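Local coordinates for DNA replication and repair protein RecF (Caldanaerobacter subterraneus subsp. tengcongensis, PDB 5Z69), which binds ATP and probably single-stranded DNA, and acts in DNA repair as a recombination mediator of the RecFOR pathway, at residues 50-59 and 116-126; 68-79 and 90-98. All blocks are in the same frame, centred on the assembly; numbering follows the deposited sequence.

Contact 1. Residues 50-59 and 116-126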
loop_
_atom_site.group_PDB
_atom_site.type_symbol
_atom_site.label_atom_id
_atom_site.label_comp_id
_atom_site.label_asym_id
_atom_site.label_seq_id
_atom_site.Cartn_x
_atom_site.Cartn_y
_atom_site.Cartn_z
ATOM N N ILE A 50 12.178 -13.331 31.566
ATOM C CA ILE A 50 11.394 -14.508 31.206
ATOM C C ILE A 50 11.200 -14.612 29.695
ATOM O O ILE A 50 11.395 -15.677 29.121
ATOM C CB ILE A 50 10.037 -14.501 31.905
ATOM C CG1 ILE A 50 10.266 -14.567 33.408
ATOM C CG2 ILE A 50 9.199 -15.692 31.433
ATOM C CD1 ILE A 50 9.095 -14.111 34.239
ATOM N N ARG A 51 10.849 -13.502 29.043
ATOM C CA ARG A 51 10.642 -13.486 27.592
ATOM C C ARG A 51 11.927 -13.764 26.804
ATOM O O ARG A 51 11.889 -14.296 25.684
ATOM C CB ARG A 51 10.047 -12.137 27.184
ATOM C CG ARG A 51 9.804 -11.961 25.692
ATOM C CD ARG A 51 8.739 -12.889 25.142
ATOM N NE ARG A 51 8.391 -12.504 23.773
ATOM C CZ ARG A 51 7.705 -13.247 22.909
ATOM N NH1 ARG A 51 7.250 -14.449 23.253
ATOM N NH2 ARG A 51 7.472 -12.778 21.685
ATOM N N LEU A 52 13.068 -13.417 27.394
ATOM C CA LEU A 52 14.375 -13.729 26.813
ATOM C C LEU A 52 14.563 -15.228 26.529
ATOM O O LEU A 52 15.180 -15.620 25.525
ATOM C CB LEU A 52 15.484 -13.237 27.757
ATOM C CG LEU A 52 16.935 -13.598 27.409
ATOM C CD1 LEU A 52 17.430 -12.626 26.324
ATOM C CD2 LEU A 52 17.838 -13.549 28.657
ATOM N N LEU A 53 14.061 -16.063 27.443
ATOM C CA LEU A 53 14.142 -17.526 27.325
ATOM C C LEU A 53 13.335 -18.038 26.125
ATOM O O LEU A 53 13.614 -19.123 25.616
ATOM C CB LEU A 53 13.660 -18.226 28.628
ATOM C CG LEU A 53 14.550 -18.290 29.885
ATOM C CD1 LEU A 53 14.995 -16.955 30.126
ATOM C CD2 LEU A 53 13.781 -18.673 31.116
ATOM N N SER A 54 12.359 -17.254 25.658
ATOM C CA SER A 54 11.566 -17.619 24.474
ATOM C C SER A 54 12.185 -17.115 23.175
ATOM O O SER A 54 12.235 -17.825 22.172
ATOM C CB SER A 54 10.143 -17.053 24.564
ATOM O OG SER A 54 9.377 -17.669 25.570
ATOM N N MET A 55 12.642 -15.872 23.190
ATOM C CA MET A 55 13.038 -15.208 21.951
ATOM C C MET A 55 14.545 -14.955 21.788
ATOM O O MET A 55 15.017 -14.677 20.680
ATOM C CB MET A 55 12.302 -13.879 21.846
ATOM C CG MET A 55 10.773 -14.015 21.890
ATOM S SD MET A 55 10.154 -15.101 20.587
ATOM C CE MET A 55 10.432 -14.036 19.170
ATOM N N GLY A 56 15.296 -15.032 22.876
ATOM C CA GLY A 56 16.711 -14.726 22.790
ATOM C C GLY A 56 16.998 -13.242 22.578
ATOM O O GLY A 56 18.070 -12.867 22.112
ATOM N N ARG A 57 16.039 -12.392 22.926
ATOM C CA ARG A 57 16.246 -10.946 22.839
ATOM C C ARG A 57 15.296 -10.222 23.781
ATOM O O ARG A 57 14.397 -10.849 24.371
ATOM C CB ARG A 57 16.024 -10.443 21.409
ATOM C CG ARG A 57 14.574 -10.556 21.006
ATOM C CD ARG A 57 14.386 -10.168 19.561
ATOM N NE ARG A 57 13.008 -10.399 19.150
ATOM C CZ ARG A 57 12.525 -10.101 17.952
ATOM N NH1 ARG A 57 13.310 -9.552 17.037
ATOM N NH2 ARG A 57 11.252 -10.350 17.677
ATOM N N SER A 58 15.521 -8.916 23.937
ATOM C CA SER A 58 14.656 -8.031 24.713
ATOM C C SER A 58 13.351 -7.755 23.969
ATOM O O SER A 58 13.388 -7.335 22.817
ATOM C CB SER A 58 15.369 -6.700 24.983
ATOM O OG SER A 58 14.491 -5.748 25.560
ATOM N N PHE A 59 12.203 -7.952 24.615
ATOM C CA PHE A 59 10.931 -7.586 23.978
ATOM C C PHE A 59 10.797 -6.071 23.845
ATOM O O PHE A 59 9.941 -5.588 23.128
ATOM C CB PHE A 59 9.723 -8.153 24.739
ATOM C CG PHE A 59 9.406 -7.444 26.030
ATOM C CD1 PHE A 59 8.505 -6.389 26.059
ATOM C CD2 PHE A 59 9.978 -7.857 27.226
ATOM C CE1 PHE A 59 8.209 -5.739 27.248
ATOM C CE2 PHE A 59 9.676 -7.216 28.432
ATOM C CZ PHE A 59 8.795 -6.153 28.439
ATOM N N ILE A 116 16.994 -20.965 19.691
ATOM C CA ILE A 116 16.262 -20.938 20.950
ATOM C C ILE A 116 14.714 -20.977 20.772
ATOM O O ILE A 116 14.000 -21.416 21.681
ATOM C CB ILE A 116 16.649 -19.711 21.780
ATOM C CG1 ILE A 116 16.367 -19.971 23.261
ATOM C CG2 ILE A 116 15.866 -18.476 21.301
ATOM C CD1 ILE A 116 16.835 -18.851 24.173
ATOM N N LEU A 117 14.183 -20.531 19.629
ATOM C CA LEU A 117 12.718 -20.593 19.394
ATOM C C LEU A 117 12.203 -22.053 19.238
ATOM O O LEU A 117 12.949 -22.881 18.730
ATOM C CB LEU A 117 12.369 -19.813 18.120
ATOM C CG LEU A 117 13.078 -18.489 17.744
ATOM C CD1 LEU A 117 12.778 -18.126 16.313
ATOM C CD2 LEU A 117 12.672 -17.337 18.620
ATOM N N GLY A 118 10.989 -22.445 19.622
ATOM C CA GLY A 118 10.241 -22.099 20.798
ATOM C C GLY A 118 10.369 -23.358 21.680
ATOM O O GLY A 118 9.492 -24.238 21.785
ATOM N N HIS A 119 11.530 -23.473 22.302
ATOM C CA HIS A 119 11.735 -24.441 23.371
ATOM C C HIS A 119 10.817 -24.067 24.522
ATOM O O HIS A 119 10.330 -24.921 25.253
ATOM C CB HIS A 119 13.212 -24.454 23.810
ATOM C CG HIS A 119 14.114 -25.162 22.847
ATOM N ND1 HIS A 119 14.235 -26.539 22.818
ATOM C CD2 HIS A 119 14.930 -24.688 21.872
ATOM C CE1 HIS A 119 15.078 -26.882 21.856
ATOM N NE2 HIS A 119 15.513 -25.777 21.269
ATOM N N PHE A 120 10.619 -22.767 24.684
ATOM C CA PHE A 120 9.747 -22.198 25.721
ATOM C C PHE A 120 8.834 -21.168 25.077
ATOM O O PHE A 120 9.306 -20.114 24.635
ATOM C CB PHE A 120 10.584 -21.555 26.829
ATOM C CG PHE A 120 9.781 -20.805 27.874
ATOM C CD1 PHE A 120 8.751 -21.427 28.567
ATOM C CD2 PHE A 120 10.112 -19.498 28.213
ATOM C CE1 PHE A 120 8.032 -20.752 29.550
ATOM C CE2 PHE A 120 9.403 -18.812 29.209
ATOM C CZ PHE A 120 8.344 -19.439 29.862
ATOM N N LEU A 121 7.535 -21.454 25.007
ATOM C CA LEU A 121 6.602 -20.520 24.331
ATOM C C LEU A 121 5.912 -19.574 25.296
ATOM O O LEU A 121 5.317 -19.997 26.290
ATOM C CB LEU A 121 5.522 -21.283 23.556
ATOM C CG LEU A 121 6.055 -22.248 22.501
ATOM C CD1 LEU A 121 4.964 -23.146 21.957
ATOM C CD2 LEU A 121 6.659 -21.395 21.394
ATOM N N THR A 122 5.990 -18.288 24.975
ATOM C CA THR A 122 5.296 -17.249 25.708
ATOM C C THR A 122 4.541 -16.358 24.720
ATOM O O THR A 122 4.869 -16.317 23.542
ATOM C CB THR A 122 6.269 -16.339 26.510
ATOM O OG1 THR A 122 7.327 -15.939 25.639
ATOM C CG2 THR A 122 6.860 -17.058 27.743
ATOM N N VAL A 123 3.521 -15.665 25.205
ATOM C CA VAL A 123 2.956 -14.520 24.492
ATOM C C VAL A 123 2.959 -13.370 25.478
ATOM O O VAL A 123 2.515 -13.535 26.613
ATOM C CB VAL A 123 1.525 -14.781 23.993
ATOM C CG1 VAL A 123 0.960 -13.533 23.272
ATOM C CG2 VAL A 123 1.517 -15.995 23.087
ATOM N N ILE A 124 3.481 -12.224 25.065
ATOM C CA ILE A 124 3.586 -11.101 25.980
ATOM C C ILE A 124 2.658 -9.992 25.514
ATOM O O ILE A 124 2.673 -9.618 24.349
ATOM C CB ILE A 124 5.046 -10.581 26.096
ATOM C CG1 ILE A 124 5.100 -9.321 26.956
ATOM C CG2 ILE A 124 5.679 -10.351 24.713
ATOM C CD1 ILE A 124 6.435 -9.147 27.667
ATOM N N PHE A 125 1.840 -9.507 26.440
ATOM C CA PHE A 125 0.884 -8.437 26.187
ATOM C C PHE A 125 1.432 -7.229 26.901
ATOM O O PHE A 125 1.727 -7.306 28.081
ATOM C CB PHE A 125 -0.517 -8.769 26.724
ATOM C CG PHE A 125 -1.140 -10.011 26.138
ATOM C CD1 PHE A 125 -0.732 -11.282 26.548
ATOM C CD2 PHE A 125 -2.169 -9.908 25.204
ATOM C CE1 PHE A 125 -1.336 -12.426 26.011
ATOM C CE2 PHE A 125 -2.768 -11.045 24.666
ATOM C CZ PHE A 125 -2.350 -12.301 25.066
ATOM N N SER A 126 1.552 -6.118 26.184
ATOM C CA SER A 126 2.204 -4.911 26.686
ATOM C C SER A 126 1.488 -3.685 26.106
ATOM O O SER A 126 0.912 -3.776 25.029
ATOM C CB SER A 126 3.685 -4.916 26.299
ATOM O OG SER A 126 4.339 -3.750 26.745
HETATM O O HOH W 1 12.549 -20.845 23.637
#
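The helix that follows the P-loop of this ABC-type ATPase ends here against an outermost strand of the nucleotide-binding sheet, Arg51 and Ser54 of 50-59 meeting Thr122 of 116-126. A chain of hydrogen bonds joins them. Arg51 NH1 gives a hydrogen bond of 2.8 Å to Thr122 OG1, which lies in the guanidinium plane; that hydroxyl donates to Ser54 OG at 2.7 Å, and Ser54 OG donates to Phe120 O at 2.6 Å, from above the carbonyl plane. The Arg51 chain, bent at chi2 (66°), lays its guanidinium between Met55 CG over one face and Ile124 CG2, 3.6 Å from NE. A leucine here would probably leave Thr122 OG1 without its charged donor and take away the flat group held between Met55 CG and Ile124 CG2. Farther along, Ile124 CD1 stands almost exactly over the Phe59 ring, 3.6 Å from its centroid, a CH-pi contact. At the helix end Gly56 takes a positive phi, and Ile116 CG2 packs beneath the turn; a water lies between Leu53 O, Ile116 O and Phe120 N. The Phe120 ring turns its edge to Ile50 O, with CE2 3.8 Å from Ile50 CG2. Strand 318-321 pairs with 122-125 and touches Ile50 and Arg51 through Leu320, strand 74-83 meets Leu52 and Leu53, and helices 137-151 and 291-313 cover Leu121.

Contact 2. Residues 68-79 and 90-98. With AGS (phosphothiophosphoric acid-adenylate ester), chain C.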
loop_
_atom_site.group_PDB
_atom_site.type_symbol
_atom_site.label_atom_id
_atom_site.label_comp_id
_atom_site.label_asym_id
_atom_site.label_seq_id
_atom_site.Cartn_x
_atom_site.Cartn_y
_atom_site.Cartn_z
ATOM N N VAL A 68 22.833 -5.928 30.780
ATOM C CA VAL A 68 23.858 -6.221 31.790
ATOM C C VAL A 68 23.737 -5.215 32.935
ATOM O O VAL A 68 23.653 -4.009 32.688
ATOM C CB VAL A 68 25.306 -6.162 31.222
ATOM C CG1 VAL A 68 26.309 -6.508 32.328
ATOM C CG2 VAL A 68 25.483 -7.091 30.022
ATOM N N LYS A 69 23.722 -5.704 34.172
ATOM C CA LYS A 69 23.760 -4.845 35.351
ATOM C C LYS A 69 24.910 -3.840 35.214
ATOM O O LYS A 69 26.006 -4.232 34.818
ATOM C CB LYS A 69 23.924 -5.681 36.620
ATOM C CG LYS A 69 24.106 -4.876 37.903
ATOM C CD LYS A 69 24.569 -5.787 39.027
ATOM C CE LYS A 69 24.930 -5.033 40.300
ATOM N NZ LYS A 69 25.380 -6.007 41.349
ATOM N N PHE A 70 24.615 -2.564 35.488
ATOM C CA PHE A 70 25.601 -1.488 35.372
ATOM C C PHE A 70 26.923 -1.859 36.049
ATOM O O PHE A 70 26.963 -2.267 37.216
ATOM C CB PHE A 70 25.051 -0.178 35.958
ATOM C CG PHE A 70 23.820 0.350 35.246
ATOM C CD1 PHE A 70 23.626 0.121 33.894
ATOM C CD2 PHE A 70 22.863 1.077 35.937
ATOM C CE1 PHE A 70 22.497 0.604 33.247
ATOM C CE2 PHE A 70 21.736 1.559 35.296
ATOM C CZ PHE A 70 21.553 1.321 33.953
ATOM N N ASP A 71 27.995 -1.738 35.270
ATOM C CA ASP A 71 29.376 -2.004 35.695
ATOM C C ASP A 71 29.743 -3.473 35.844
ATOM O O ASP A 71 30.813 -3.791 36.366
ATOM C CB ASP A 71 29.681 -1.289 37.011
ATOM C CG ASP A 71 30.138 0.130 36.797
ATOM O OD1 ASP A 71 30.999 0.597 37.576
ATOM O OD2 ASP A 71 29.642 0.767 35.835
ATOM N N GLU A 72 28.881 -4.377 35.393
ATOM C CA GLU A 72 29.249 -5.786 35.443
ATOM C C GLU A 72 29.718 -6.203 34.063
ATOM O O GLU A 72 29.621 -5.437 33.131
ATOM C CB GLU A 72 28.080 -6.638 35.929
ATOM C CG GLU A 72 27.666 -6.312 37.353
ATOM C CD GLU A 72 28.760 -6.607 38.386
ATOM O OE1 GLU A 72 28.719 -5.992 39.476
ATOM O OE2 GLU A 72 29.642 -7.461 38.121
ATOM N N GLU A 73 30.249 -7.411 33.924
ATOM C CA GLU A 73 30.761 -7.826 32.616
ATOM C C GLU A 73 29.864 -8.801 31.845
ATOM O O GLU A 73 30.112 -9.067 30.665
ATOM C CB GLU A 73 32.146 -8.446 32.788
ATOM C CG GLU A 73 33.225 -7.398 33.013
ATOM C CD GLU A 73 34.612 -7.994 33.031
ATOM O OE1 GLU A 73 34.744 -9.195 33.359
ATOM O OE2 GLU A 73 35.566 -7.262 32.701
ATOM N N TYR A 74 28.854 -9.351 32.520
ATOM C CA TYR A 74 27.936 -10.324 31.910
ATOM C C TYR A 74 26.587 -10.316 32.599
ATOM O O TYR A 74 26.455 -9.832 33.725
ATOM C CB TYR A 74 28.488 -11.762 31.995
ATOM C CG TYR A 74 28.422 -12.333 33.407
ATOM C CD1 TYR A 74 29.460 -12.120 34.319
ATOM C CD2 TYR A 74 27.322 -13.076 33.830
ATOM C CE1 TYR A 74 29.409 -12.639 35.620
ATOM C CE2 TYR A 74 27.256 -13.591 35.106
ATOM C CZ TYR A 74 28.309 -13.385 35.998
ATOM O OH TYR A 74 28.196 -13.890 37.257
ATOM N N PHE A 75 25.590 -10.892 31.941
ATOM C CA PHE A 75 24.421 -11.352 32.678
ATOM C C PHE A 75 24.158 -12.815 32.359
ATOM O O PHE A 75 24.659 -13.367 31.370
ATOM C CB PHE A 75 23.186 -10.498 32.394
ATOM C CG PHE A 75 22.554 -10.727 31.026
ATOM C CD1 PHE A 75 21.755 -11.842 30.779
ATOM C CD2 PHE A 75 22.714 -9.799 30.013
ATOM C CE1 PHE A 75 21.155 -12.035 29.533
ATOM C CE2 PHE A 75 22.132 -9.985 28.748
ATOM C CZ PHE A 75 21.339 -11.095 28.505
ATOM N N TYR A 76 23.343 -13.433 33.191
ATOM C CA TYR A 76 23.059 -14.832 33.033
ATOM C C TYR A 76 21.649 -15.105 33.489
ATOM O O TYR A 76 21.242 -14.674 34.579
ATOM C CB TYR A 76 24.071 -15.660 33.834
ATOM C CG TYR A 76 23.759 -17.146 33.921
ATOM C CD1 TYR A 76 24.012 -17.993 32.848
ATOM C CD2 TYR A 76 23.218 -17.695 35.067
ATOM C CE1 TYR A 76 23.757 -19.367 32.934
ATOM C CE2 TYR A 76 22.962 -19.078 35.163
ATOM C CZ TYR A 76 23.254 -19.898 34.091
ATOM O OH TYR A 76 22.987 -21.243 34.127
ATOM N N VAL A 77 20.897 -15.817 32.658
ATOM C CA VAL A 77 19.533 -16.207 33.022
ATOM C C VAL A 77 19.368 -17.700 32.802
ATOM O O VAL A 77 19.769 -18.212 31.746
ATOM C CB VAL A 77 18.474 -15.426 32.207
ATOM C CG1 VAL A 77 17.065 -15.841 32.618
ATOM C CG2 VAL A 77 18.643 -13.919 32.395
ATOM N N ARG A 78 18.783 -18.385 33.784
ATOM C CA ARG A 78 18.488 -19.818 33.659
ATOM C C ARG A 78 17.063 -20.107 34.067
ATOM O O ARG A 78 16.616 -19.746 35.159
ATOM C CB ARG A 78 19.395 -20.713 34.510
ATOM C CG ARG A 78 18.836 -22.164 34.561
ATOM C CD ARG A 78 19.249 -22.961 35.828
ATOM N NE ARG A 78 20.640 -22.708 36.063
ATOM C CZ ARG A 78 21.205 -22.331 37.202
ATOM N NH1 ARG A 78 20.533 -22.210 38.343
ATOM N NH2 ARG A 78 22.495 -22.094 37.166
ATOM N N GLY A 79 16.334 -20.742 33.157
ATOM C CA GLY A 79 14.954 -21.128 33.422
ATOM C C GLY A 79 14.827 -22.637 33.382
ATOM O O GLY A 79 15.501 -23.311 32.585
ATOM N N LYS A 90 16.059 -27.428 30.701
ATOM C CA LYS A 90 16.879 -26.328 31.202
ATOM C C LYS A 90 17.251 -25.393 30.065
ATOM O O LYS A 90 17.791 -25.819 29.042
ATOM C CB LYS A 90 18.157 -26.858 31.905
ATOM C CG LYS A 90 18.973 -25.721 32.595
ATOM C CD LYS A 90 20.434 -26.121 32.937
ATOM C CE LYS A 90 20.510 -27.345 33.798
ATOM N NZ LYS A 90 21.933 -27.666 34.149
ATOM N N ILE A 91 16.956 -24.111 30.229
ATOM C CA ILE A 91 17.315 -23.150 29.207
ATOM C C ILE A 91 18.194 -22.086 29.818
ATOM O O ILE A 91 17.778 -21.367 30.739
ATOM C CB ILE A 91 16.059 -22.478 28.572
ATOM C CG1 ILE A 91 15.099 -23.535 28.001
ATOM C CG2 ILE A 91 16.470 -21.425 27.494
ATOM C CD1 ILE A 91 13.836 -22.866 27.359
ATOM N N GLU A 92 19.412 -21.985 29.299
ATOM C CA GLU A 92 20.384 -21.014 29.801
ATOM C C GLU A 92 20.803 -19.987 28.773
ATOM O O GLU A 92 21.104 -20.330 27.624
ATOM C CB GLU A 92 21.639 -21.723 30.278
ATOM C CG GLU A 92 21.419 -22.733 31.368
ATOM C CD GLU A 92 22.690 -23.493 31.614
ATOM O OE1 GLU A 92 22.937 -24.440 30.842
ATOM O OE2 GLU A 92 23.474 -23.106 32.524
ATOM N N PHE A 93 20.902 -18.739 29.211
ATOM C CA PHE A 93 21.301 -17.636 28.324
ATOM C C PHE A 93 22.305 -16.761 29.059
ATOM O O PHE A 93 21.949 -16.085 30.027
ATOM C CB PHE A 93 20.082 -16.817 27.918
ATOM C CG PHE A 93 20.316 -15.873 26.766
ATOM C CD1 PHE A 93 21.167 -14.768 26.897
ATOM C CD2 PHE A 93 19.657 -16.055 25.563
ATOM C CE1 PHE A 93 21.365 -13.866 25.812
ATOM C CE2 PHE A 93 19.846 -15.156 24.473
ATOM C CZ PHE A 93 20.701 -14.073 24.608
ATOM N N GLY A 94 23.563 -16.813 28.626
ATOM C CA GLY A 94 24.614 -16.003 29.211
ATOM C C GLY A 94 25.130 -15.015 28.161
ATOM O O GLY A 94 25.360 -15.378 27.011
ATOM N N TYR A 95 25.286 -13.754 28.538
ATOM C CA TYR A 95 25.872 -12.769 27.618
ATOM C C TYR A 95 26.991 -11.974 28.290
ATOM O O TYR A 95 26.782 -11.454 29.378
ATOM C CB TYR A 95 24.813 -11.805 27.102
ATOM C CG TYR A 95 25.376 -10.631 26.291
ATOM C CD1 TYR A 95 25.698 -10.774 24.945
ATOM C CD2 TYR A 95 25.573 -9.383 26.878
ATOM C CE1 TYR A 95 26.217 -9.699 24.199
ATOM C CE2 TYR A 95 26.086 -8.304 26.146
ATOM C CZ TYR A 95 26.403 -8.470 24.810
ATOM O OH TYR A 95 26.897 -7.398 24.094
ATOM N N LYS A 96 28.146 -11.867 27.631
ATOM C CA LYS A 96 29.288 -11.059 28.131
ATOM C C LYS A 96 29.431 -9.760 27.333
ATOM O O LYS A 96 29.224 -9.778 26.120
ATOM C CB LYS A 96 30.611 -11.811 28.009
ATOM C CG LYS A 96 30.943 -12.809 29.060
ATOM C CD LYS A 96 32.454 -13.066 29.055
ATOM C CE LYS A 96 33.244 -11.855 29.554
ATOM N NZ LYS A 96 34.598 -12.287 30.064
ATOM N N VAL A 97 29.838 -8.662 27.985
ATOM C CA VAL A 97 29.912 -7.350 27.310
ATOM C C VAL A 97 30.853 -7.340 26.111
ATOM O O VAL A 97 30.703 -6.497 25.226
ATOM C CB VAL A 97 30.352 -6.210 28.263
ATOM C CG1 VAL A 97 29.268 -5.902 29.272
ATOM C CG2 VAL A 97 31.664 -6.554 28.964
ATOM N N ASN A 98 31.806 -8.271 26.055
ATOM C CA ASN A 98 32.662 -8.380 24.863
ATOM C C ASN A 98 31.946 -9.011 23.659
ATOM O O ASN A 98 32.549 -9.209 22.605
ATOM C CB ASN A 98 33.949 -9.163 25.180
ATOM C CG ASN A 98 33.679 -10.565 25.679
ATOM O OD1 ASN A 98 32.554 -11.064 25.598
ATOM N ND2 ASN A 98 34.715 -11.218 26.198
HETATM P PG AGS C . 7.067 -1.583 34.402
HETATM S S1G AGS C . 5.647 -2.868 34.793
HETATM O O2G AGS C . 6.627 -0.164 34.895
HETATM O O3G AGS C . 7.212 -1.537 32.849
HETATM P PB AGS C . 9.135 -1.250 36.301
HETATM O O1B AGS C . 9.199 -2.073 37.545
HETATM O O2B AGS C . 8.355 0.057 36.527
HETATM O O3B AGS C . 8.426 -2.033 35.082
HETATM P PA AGS C . 11.701 -1.746 35.259
HETATM O O1A AGS C . 11.365 -3.204 35.599
HETATM O O2A AGS C . 11.796 -1.358 33.815
HETATM O O3A AGS C . 10.615 -0.792 35.938
HETATM O "O5'" AGS C . 13.002 -1.321 35.991
HETATM C "C5'" AGS C . 13.977 -0.600 35.292
HETATM C "C4'" AGS C . 14.834 -0.002 36.364
HETATM O "O4'" AGS C . 16.120 -0.661 36.360
HETATM C "C3'" AGS C . 15.113 1.485 36.173
HETATM O "O3'" AGS C . 15.202 2.142 37.432
HETATM C "C2'" AGS C . 16.414 1.478 35.367
HETATM O "O2'" AGS C . 17.203 2.641 35.596
HETATM C "C1'" AGS C . 17.122 0.234 35.919
HETATM N N9 AGS C . 17.961 -0.445 34.946
HETATM C C8 AGS C . 17.718 -0.622 33.604
HETATM N N7 AGS C . 18.673 -1.251 32.968
HETATM C C5 AGS C . 19.611 -1.514 33.951
HETATM C C6 AGS C . 20.865 -2.156 33.929
HETATM N N6 AGS C . 21.399 -2.690 32.827
HETATM N N1 AGS C . 21.560 -2.229 35.086
HETATM C C2 AGS C . 21.023 -1.701 36.192
HETATM N N3 AGS C . 19.854 -1.072 36.337
HETATM C C4 AGS C . 19.194 -1.016 35.174
HETATM O O HOH W 2 36.268 -10.619 31.321
#
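Phe75 and Tyr95 face each other as a hydrogen-bonded pair of an antiparallel beta hairpin, and their side chains, with Phe93, form an aromatic cluster on one face of the sheet. Tyr95 CB sits over the Phe75 ring, offset toward its rim and 4.0 Å from the centroid, a CH-pi contact, while the two rings meet obliquely. The planes of the Phe75 and Phe93 rings are nearly parallel (4°), but the rings meet rim to rim, CE1 of Phe75 lying 3.8 Å from CD1 of Phe93. Phe75 reaches both because its CG stands between the backbone N and the carbonyl carbon (chi1 74°), which swings the ring across to the other strand. Val68 CG2 comes in at the edge of the Tyr95 ring, 3.9 Å from CD2.

On the opposite face Tyr76 lies beside Gly94, and its OH donates at 2.5 Å to Glu92 OE2, which accepts through its anti lone pair. Ring and carboxylate planes stand 83° apart, with OE2 at the ring edge. In one of its two conformers Arg78 NH2 also reaches Tyr76 OH (3.2 Å), a doubtful bond. Near the open end, a water links Glu73 OE1 with Lys96 NZ.

The loop before strand 74-83 reads the adenine of the bound ATP analogue: Val68 O accepts from N6 at 2.6 Å, and Phe70 N donates to N1 at 3.1 Å.

Backbone bonds run from Glu73 and Val97 to Gly79 and Ile91. Strand 9-16 flanks the hairpin beside 74-79 and strand 101-105 beside 90-96, while helix 43-55 lays Leu52 against Phe75, Val77 and Phe93.

How the contacts relate
Contacts 1 and 2 have centres 16 Å apart and share a hydrophobic seam in which helix 43-55 lies on the antiparallel sheet. Leu53 CD1 meets Val77 CG1 at 3.4 Å, Phe120 CB meets Ile91 CD1 at 3.5 Å, and Gly56 CA rests 3.6 Å from Phe93 CE2. Both approach the bound ATP analogue, from different ends. In contact 1 the nearest atoms of the Phe59 side chain and the nucleotide are about 7 Å apart, and those of the Phe59 and Ser44 side chains, Ser44 belonging to the P-loop, about 5 Å. In contact 2 the loop at the start of 68-79, just before strand 74-83, holds the adenine directly.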